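Local coordinates for transcriptional regulator (AraC-type DNA-binding domain-containing proteins) (Chromobacterium violaceum, PDB 3OIO), which probably binds specific DNA sequences to regulate transcription, this chain being the AraC-type helix-turn-helix DNA-binding domain of a longer regulator, at residues E11-S14 against L15-N19; K54-L57 against E58-N62; T71-I75 against V76-L80. All coordinates share one frame; numbering follows the deposited sequence. Where two conformers were deposited one is given.

Contact 1: residues E11-S14 against L15-N19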
# COMPACT_ATOMS: atom_id res chain seq x y z
N GLU A 11 13.44 -3.12 -6.22
CA GLU A 11 14.11 -2.76 -4.97
C GLU A 11 13.27 -1.75 -4.19
O GLU A 11 13.06 -1.89 -2.98
CB GLU A 11 15.49 -2.17 -5.26
CG GLU A 11 16.28 -1.88 -4.02
CD GLU A 11 17.66 -1.27 -4.30
OE1 GLU A 11 18.17 -1.36 -5.44
OE2 GLU A 11 18.23 -0.70 -3.36
N ALA A 12 12.78 -0.74 -4.91
CA ALA A 12 11.93 0.28 -4.28
C ALA A 12 10.68 -0.37 -3.69
O ALA A 12 10.28 -0.05 -2.56
CB ALA A 12 11.55 1.37 -5.29
N VAL A 13 10.05 -1.28 -4.42
CA VAL A 13 8.85 -1.90 -3.89
C VAL A 13 9.17 -2.74 -2.65
O VAL A 13 8.42 -2.72 -1.67
CB VAL A 13 8.16 -2.77 -4.98
CG1 VAL A 13 7.09 -3.71 -4.34
CG2 VAL A 13 7.54 -1.82 -6.06
N SER A 14 10.29 -3.46 -2.67
CA SER A 14 10.69 -4.24 -1.49
C SER A 14 10.93 -3.35 -0.27
O SER A 14 10.54 -3.69 0.85
CB SER A 14 11.95 -5.07 -1.79
OG SER A 14 11.60 -6.12 -2.67
N LEU A 15 11.54 -2.18 -0.50
CA LEU A 15 11.77 -1.25 0.58
C LEU A 15 10.43 -0.74 1.12
O LEU A 15 10.23 -0.67 2.35
CB LEU A 15 12.62 -0.10 0.08
CG LEU A 15 12.95 0.98 1.10
CD1 LEU A 15 13.75 0.39 2.29
CD2 LEU A 15 13.76 2.07 0.36
N MSE A 16 9.51 -0.42 0.22
CA MSE A 16 8.17 0.05 0.67
C MSE A 16 7.48 -1.04 1.51
O MSE A 16 6.86 -0.73 2.52
CB MSE A 16 7.29 0.44 -0.52
CG MSE A 16 7.86 1.65 -1.28
SE MSE A 16 6.93 1.76 -2.97
CE MSE A 16 6.60 3.54 -3.23
N GLU A 17 7.58 -2.29 1.08
CA GLU A 17 6.97 -3.41 1.79
C GLU A 17 7.51 -3.61 3.21
O GLU A 17 6.79 -4.18 4.05
CB GLU A 17 7.14 -4.72 0.98
CG GLU A 17 6.29 -4.70 -0.26
CD GLU A 17 6.50 -5.90 -1.17
OE1 GLU A 17 7.46 -6.69 -0.97
OE2 GLU A 17 5.69 -6.03 -2.13
N ALA A 18 8.73 -3.14 3.47
CA ALA A 18 9.32 -3.20 4.80
C ALA A 18 8.94 -2.02 5.69
O ALA A 18 9.35 -1.97 6.85
CB ALA A 18 10.86 -3.31 4.72
N ASN A 19 8.12 -1.10 5.18
CA ASN A 19 7.81 0.17 5.87
C ASN A 19 6.36 0.54 5.62
O ASN A 19 6.04 1.46 4.85
CB ASN A 19 8.76 1.26 5.37
CG ASN A 19 10.18 1.04 5.83
OD1 ASN A 19 10.55 1.39 6.96
ND2 ASN A 19 10.99 0.42 4.96

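Contact 2: residues K54-L57 against E58-N62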
# COMPACT_ATOMS: atom_id res chain seq x y z
N LYS A 54 1.03 6.70 -4.88
CA LYS A 54 -0.22 5.95 -5.10
C LYS A 54 -0.02 4.45 -5.03
O LYS A 54 -0.86 3.74 -4.45
CB LYS A 54 -0.90 6.39 -6.39
CG LYS A 54 -1.45 7.82 -6.22
CD LYS A 54 -2.09 8.35 -7.49
CE LYS A 54 -2.55 9.80 -7.28
NZ LYS A 54 -3.31 10.38 -8.46
N TYR A 55 1.13 3.97 -5.52
CA TYR A 55 1.43 2.55 -5.36
C TYR A 55 1.60 2.24 -3.85
O TYR A 55 1.16 1.21 -3.35
CB TYR A 55 2.70 2.15 -6.16
CG TYR A 55 2.94 0.68 -6.08
CD1 TYR A 55 2.37 -0.20 -6.99
CD2 TYR A 55 3.69 0.15 -5.01
CE1 TYR A 55 2.56 -1.59 -6.87
CE2 TYR A 55 3.88 -1.22 -4.86
CZ TYR A 55 3.33 -2.08 -5.81
OH TYR A 55 3.51 -3.44 -5.66
N TYR A 56 2.24 3.15 -3.12
CA TYR A 56 2.44 2.94 -1.67
C TYR A 56 1.08 2.83 -0.94
O TYR A 56 0.90 1.98 -0.04
CB TYR A 56 3.26 4.11 -1.09
CG TYR A 56 4.28 3.71 -0.04
CD1 TYR A 56 4.09 2.58 0.79
CD2 TYR A 56 5.43 4.50 0.16
CE1 TYR A 56 5.05 2.22 1.75
CE2 TYR A 56 6.39 4.16 1.12
CZ TYR A 56 6.19 3.04 1.93
OH TYR A 56 7.15 2.75 2.86
N LEU A 57 0.14 3.66 -1.35
CA LEU A 57 -1.22 3.57 -0.81
C LEU A 57 -1.82 2.18 -1.16
O LEU A 57 -2.44 1.54 -0.29
CB LEU A 57 -2.10 4.67 -1.38
CG LEU A 57 -3.57 4.63 -0.90
CD1 LEU A 57 -3.69 4.78 0.64
CD2 LEU A 57 -4.43 5.72 -1.65
N GLU A 58 -1.65 1.73 -2.41
CA GLU A 58 -2.16 0.39 -2.75
C GLU A 58 -1.57 -0.70 -1.84
O GLU A 58 -2.26 -1.62 -1.42
CB GLU A 58 -1.81 0.00 -4.19
CG GLU A 58 -2.42 0.87 -5.26
CD GLU A 58 -2.00 0.37 -6.64
OE1 GLU A 58 -2.13 -0.84 -6.91
OE2 GLU A 58 -1.51 1.18 -7.45
N LEU A 59 -0.27 -0.59 -1.58
CA LEU A 59 0.42 -1.55 -0.75
C LEU A 59 -0.14 -1.54 0.68
O LEU A 59 -0.46 -2.59 1.25
CB LEU A 59 1.90 -1.17 -0.78
CG LEU A 59 2.96 -2.01 -0.13
CD1 LEU A 59 4.34 -1.50 -0.58
CD2 LEU A 59 2.77 -1.86 1.37
N ARG A 60 -0.31 -0.34 1.24
CA ARG A 60 -0.86 -0.19 2.60
C ARG A 60 -2.31 -0.70 2.66
O ARG A 60 -2.68 -1.35 3.65
CB ARG A 60 -0.77 1.28 3.04
CG ARG A 60 0.72 1.71 3.31
CD ARG A 60 0.96 3.26 3.32
NE ARG A 60 -0.15 3.85 4.05
CZ ARG A 60 -0.81 4.94 3.70
NH1 ARG A 60 -1.92 5.28 4.40
NH2 ARG A 60 -0.36 5.69 2.67
N LEU A 61 -3.09 -0.45 1.60
CA LEU A 61 -4.47 -0.97 1.53
C LEU A 61 -4.51 -2.50 1.45
O LEU A 61 -5.39 -3.14 2.06
CB LEU A 61 -5.21 -0.38 0.32
CG LEU A 61 -5.61 1.09 0.58
CD1 LEU A 61 -6.08 1.70 -0.75
CD2 LEU A 61 -6.68 1.32 1.72
N ASN A 62 -3.55 -3.10 0.71
CA ASN A 62 -3.47 -4.55 0.69
C ASN A 62 -3.04 -5.14 2.03
O ASN A 62 -3.53 -6.22 2.40
CB ASN A 62 -2.59 -5.02 -0.48
CG ASN A 62 -3.39 -5.14 -1.76
OD1 ASN A 62 -4.08 -6.15 -2.00
ND2 ASN A 62 -3.34 -4.09 -2.59

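Contact 3: residues T71-I75 against V76-L80. With SO4 (sulfate ion), chain C.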
# COMPACT_ATOMS: atom_id res chain seq x y z
N THR A 71 -7.57 -10.73 11.73
CA THR A 71 -7.42 -10.26 13.10
C THR A 71 -8.79 -9.84 13.58
O THR A 71 -9.71 -9.72 12.80
CB THR A 71 -6.46 -9.02 13.16
OG1 THR A 71 -7.10 -7.89 12.57
CG2 THR A 71 -5.13 -9.27 12.42
N SER A 72 -8.93 -9.58 14.88
CA SER A 72 -10.17 -9.00 15.39
C SER A 72 -9.94 -7.53 15.72
O SER A 72 -10.69 -6.95 16.51
CB SER A 72 -10.63 -9.76 16.63
OG SER A 72 -9.67 -9.62 17.66
N LYS A 73 -8.90 -6.94 15.11
CA LYS A 73 -8.54 -5.57 15.42
C LYS A 73 -9.68 -4.75 14.88
O LYS A 73 -10.25 -5.11 13.85
CB LYS A 73 -7.22 -5.22 14.76
CG LYS A 73 -6.06 -6.06 15.26
CD LYS A 73 -4.84 -5.80 14.41
CE LYS A 73 -3.58 -6.40 15.01
NZ LYS A 73 -2.43 -6.21 14.06
N SER A 74 -10.06 -3.70 15.59
CA SER A 74 -11.11 -2.83 15.09
C SER A 74 -10.72 -2.26 13.71
O SER A 74 -9.53 -2.27 13.32
CB SER A 74 -11.40 -1.70 16.09
OG SER A 74 -10.31 -0.79 16.17
N ILE A 75 -11.71 -1.75 12.98
CA ILE A 75 -11.45 -1.07 11.73
C ILE A 75 -10.46 0.07 11.99
O ILE A 75 -9.49 0.25 11.24
CB ILE A 75 -12.77 -0.56 11.06
CG1 ILE A 75 -13.74 -1.72 10.79
CG2 ILE A 75 -12.52 0.21 9.79
CD1 ILE A 75 -13.11 -2.94 10.18
N VAL A 76 -10.64 0.78 13.11
CA VAL A 76 -9.78 1.91 13.46
C VAL A 76 -8.33 1.50 13.70
O VAL A 76 -7.41 2.13 13.19
CB VAL A 76 -10.37 2.77 14.65
CG1 VAL A 76 -9.39 3.90 15.08
CG2 VAL A 76 -11.73 3.36 14.23
N GLN A 77 -8.15 0.42 14.45
CA GLN A 77 -6.84 -0.16 14.74
C GLN A 77 -6.09 -0.49 13.45
O GLN A 77 -4.92 -0.18 13.29
CB GLN A 77 -7.02 -1.43 15.57
CG GLN A 77 -5.75 -1.97 16.23
CD GLN A 77 -6.06 -2.93 17.37
OE1 GLN A 77 -7.23 -3.16 17.72
NE2 GLN A 77 -5.02 -3.49 17.96
N ILE A 78 -6.80 -1.14 12.52
CA ILE A 78 -6.19 -1.61 11.29
C ILE A 78 -5.81 -0.39 10.45
O ILE A 78 -4.70 -0.33 9.87
CB ILE A 78 -7.12 -2.56 10.51
CG1 ILE A 78 -7.14 -3.91 11.22
CG2 ILE A 78 -6.64 -2.73 9.04
CD1 ILE A 78 -8.33 -4.81 10.82
N GLY A 79 -6.70 0.59 10.40
CA GLY A 79 -6.38 1.83 9.65
C GLY A 79 -5.11 2.46 10.21
O GLY A 79 -4.23 2.85 9.45
N LEU A 80 -5.00 2.54 11.53
CA LEU A 80 -3.79 3.16 12.14
C LEU A 80 -2.52 2.34 11.86
O LEU A 80 -1.46 2.90 11.56
CB LEU A 80 -3.97 3.32 13.67
CG LEU A 80 -4.81 4.49 14.15
CD1 LEU A 80 -5.13 4.31 15.67
CD2 LEU A 80 -4.08 5.80 13.94
S SO4 C . -15.40 -2.30 14.47
O1 SO4 C . -15.45 -0.91 13.92
O2 SO4 C . -14.21 -3.03 13.96
O3 SO4 C . -15.22 -2.31 15.93
O4 SO4 C . -16.66 -2.95 14.07

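Contact 1: residues E11-S14 against L15-N19
With CG1 anti to the backbone N in V13 (chi1 166°) and CG anti to the carbonyl carbon in E17 (chi1 -70°), two side chains one helical turn apart are brought together on helix 7-17, the first helix of this AraC-type DNA-binding piece. The carboxylate arm of E17 runs out straight beyond CG and passes obliquely over the valine, so that OE2 of E17 lies 3.5 Å from CG1 of V13: a carboxylate oxygen against a methyl. Nearer the backbone, the aliphatic part of the arm brushes the main chain, CG of E17 standing 3.2 Å from O of V13. That same carbonyl accepts N of E17 at 2.9 Å, within a run of i to i+4 bonds that also takes in L15 N to E11 O and M16 N to A12 O. M16, a selenomethionine, repeats the pattern on the buried side, its CG lying 3.2 Å from O of A12. From there it packs on I29, F44, Y56 and L59, while A12 is covered by I29, L40 and F44; the carboxylate of E11 is paired with K8. Farther along, A18 N reaches S14 O weakly, at 3.2 Å, and turns to O of L15 as well, at 3.1 Å. N19 then turns its side chain back: its ND2 meets O of L15 at 2.9 Å in an almost straight bond (168°), approaching from the face of the carbonyl plane opposite A18 N.

Contact 2: residues K54-L57 against E58-N62
Y56 and R60 cross at about a right angle, one turn apart on the long helix 52-70, which in AraC-type domains joins two helix-turn-helix subdomains. The meeting is between the ring and the aliphatic arm of the arginine: CD of R60 lies 4.1 Å from CD1 of Y56, and the ring and guanidinium planes are 63° apart, so the two flat groups do not stack. A bend in the arm at chi3 (42°) carries the guanidinium on toward L57, whose CD1 sits over one of its faces, 4.0 Å from NH2 of R60. L57 is shared, for its CG also packs 3.9 Å from CD1 of L61, the two leucines following each other along the same side of the helix. A second pair meets as squarely as the first. The side chain of E58 crosses that of Y55, OE2 of E58 coming obliquely to within 4.1 Å of CD1 of Y55 with the two planes 57° apart. L59 reaches both tyrosines with one methyl: in one of its two conformers, CD1 of L59 lies 4.3 Å from both CE2 of Y55 and CD1 of Y56. Farther on, N62 bends back on the helix, and its ND2 gives a bond of 2.9 Å to O of E58 from above the carbonyl plane, while its own backbone N reaches the same oxygen from the other face. The polar ends of R60 and Y56 have partners outside: R60 NE the carbonyl of C82, with F84 in a cation-pi contact, and Y56 OH both N19 O and L24 N. Aliphatic and aromatic parts thus pack along the helix while the guanidinium of R60 and the hydroxyl of Y56 bond to loops, which would limit the rotation of these two side chains.

Contact 3: residues T71-I75 against V76-L80
T71 begins the approach to helix 75-81, its OG1 lying 3.7 Å from CD1 of I78 in the helix ahead. That oxygen closes an ST turn by accepting N of K73 at 3.3 Å, and it is also bonded to the carbonyl of L67. K73 comes next: in one of the two conformers of Q77, the side chains of K73 and Q77 cross at about a right angle, with CB of K73 3.6 Å from OE1 of Q77. The carbonyl of K73 is held by R106 NH1. S74 is the N-cap. Its OG, turned between backbone N and carbonyl carbon (chi1 69°), accepts N of Q77 at 3.0 Å and so satisfies an amide of the first helical turn, while O of S74 receives N of I78 at 3.1 Å. I75 leads into the helix with its own N directed outward, bonded to O2 of a sulfate at 3.0 Å; R103 NH2 holds the same ion, which probably comes from the crystallisation liquor. CG1 of I75 lies against the ion, 3.5 Å from sulfate O2. Helices 75-81 and 87-98 probably form the second helix-turn-helix, as in other AraC-type domains. Inward, I75 packs on L68, F90 and P102, and I78 on A64, L67, L68 and F90, wedging the short helix among helices 52-70, 87-98 and 102-107.

The three contacts follow one another along the chain, and contacts 1 and 2 meet directly although each is local to its own helix. Their centres are 11 Å apart, and the junction combines a probable hydrogen bond, 2.6 Å from Y56 OH to N19 O, with packing of M16 CB on L59 CD1 at 3.5 Å in one conformer of the leucine. Contact 3 stands apart: its centre is about 17 Å from that of contact 2 and about 22 Å from that of contact 1, with nearest atoms about 6 and 10 Å away. Helix 52-70 bridges the gap, carrying contact 2 and also packing against I75 and I78. Of the three contacts, only contact 3 meets the sulfate.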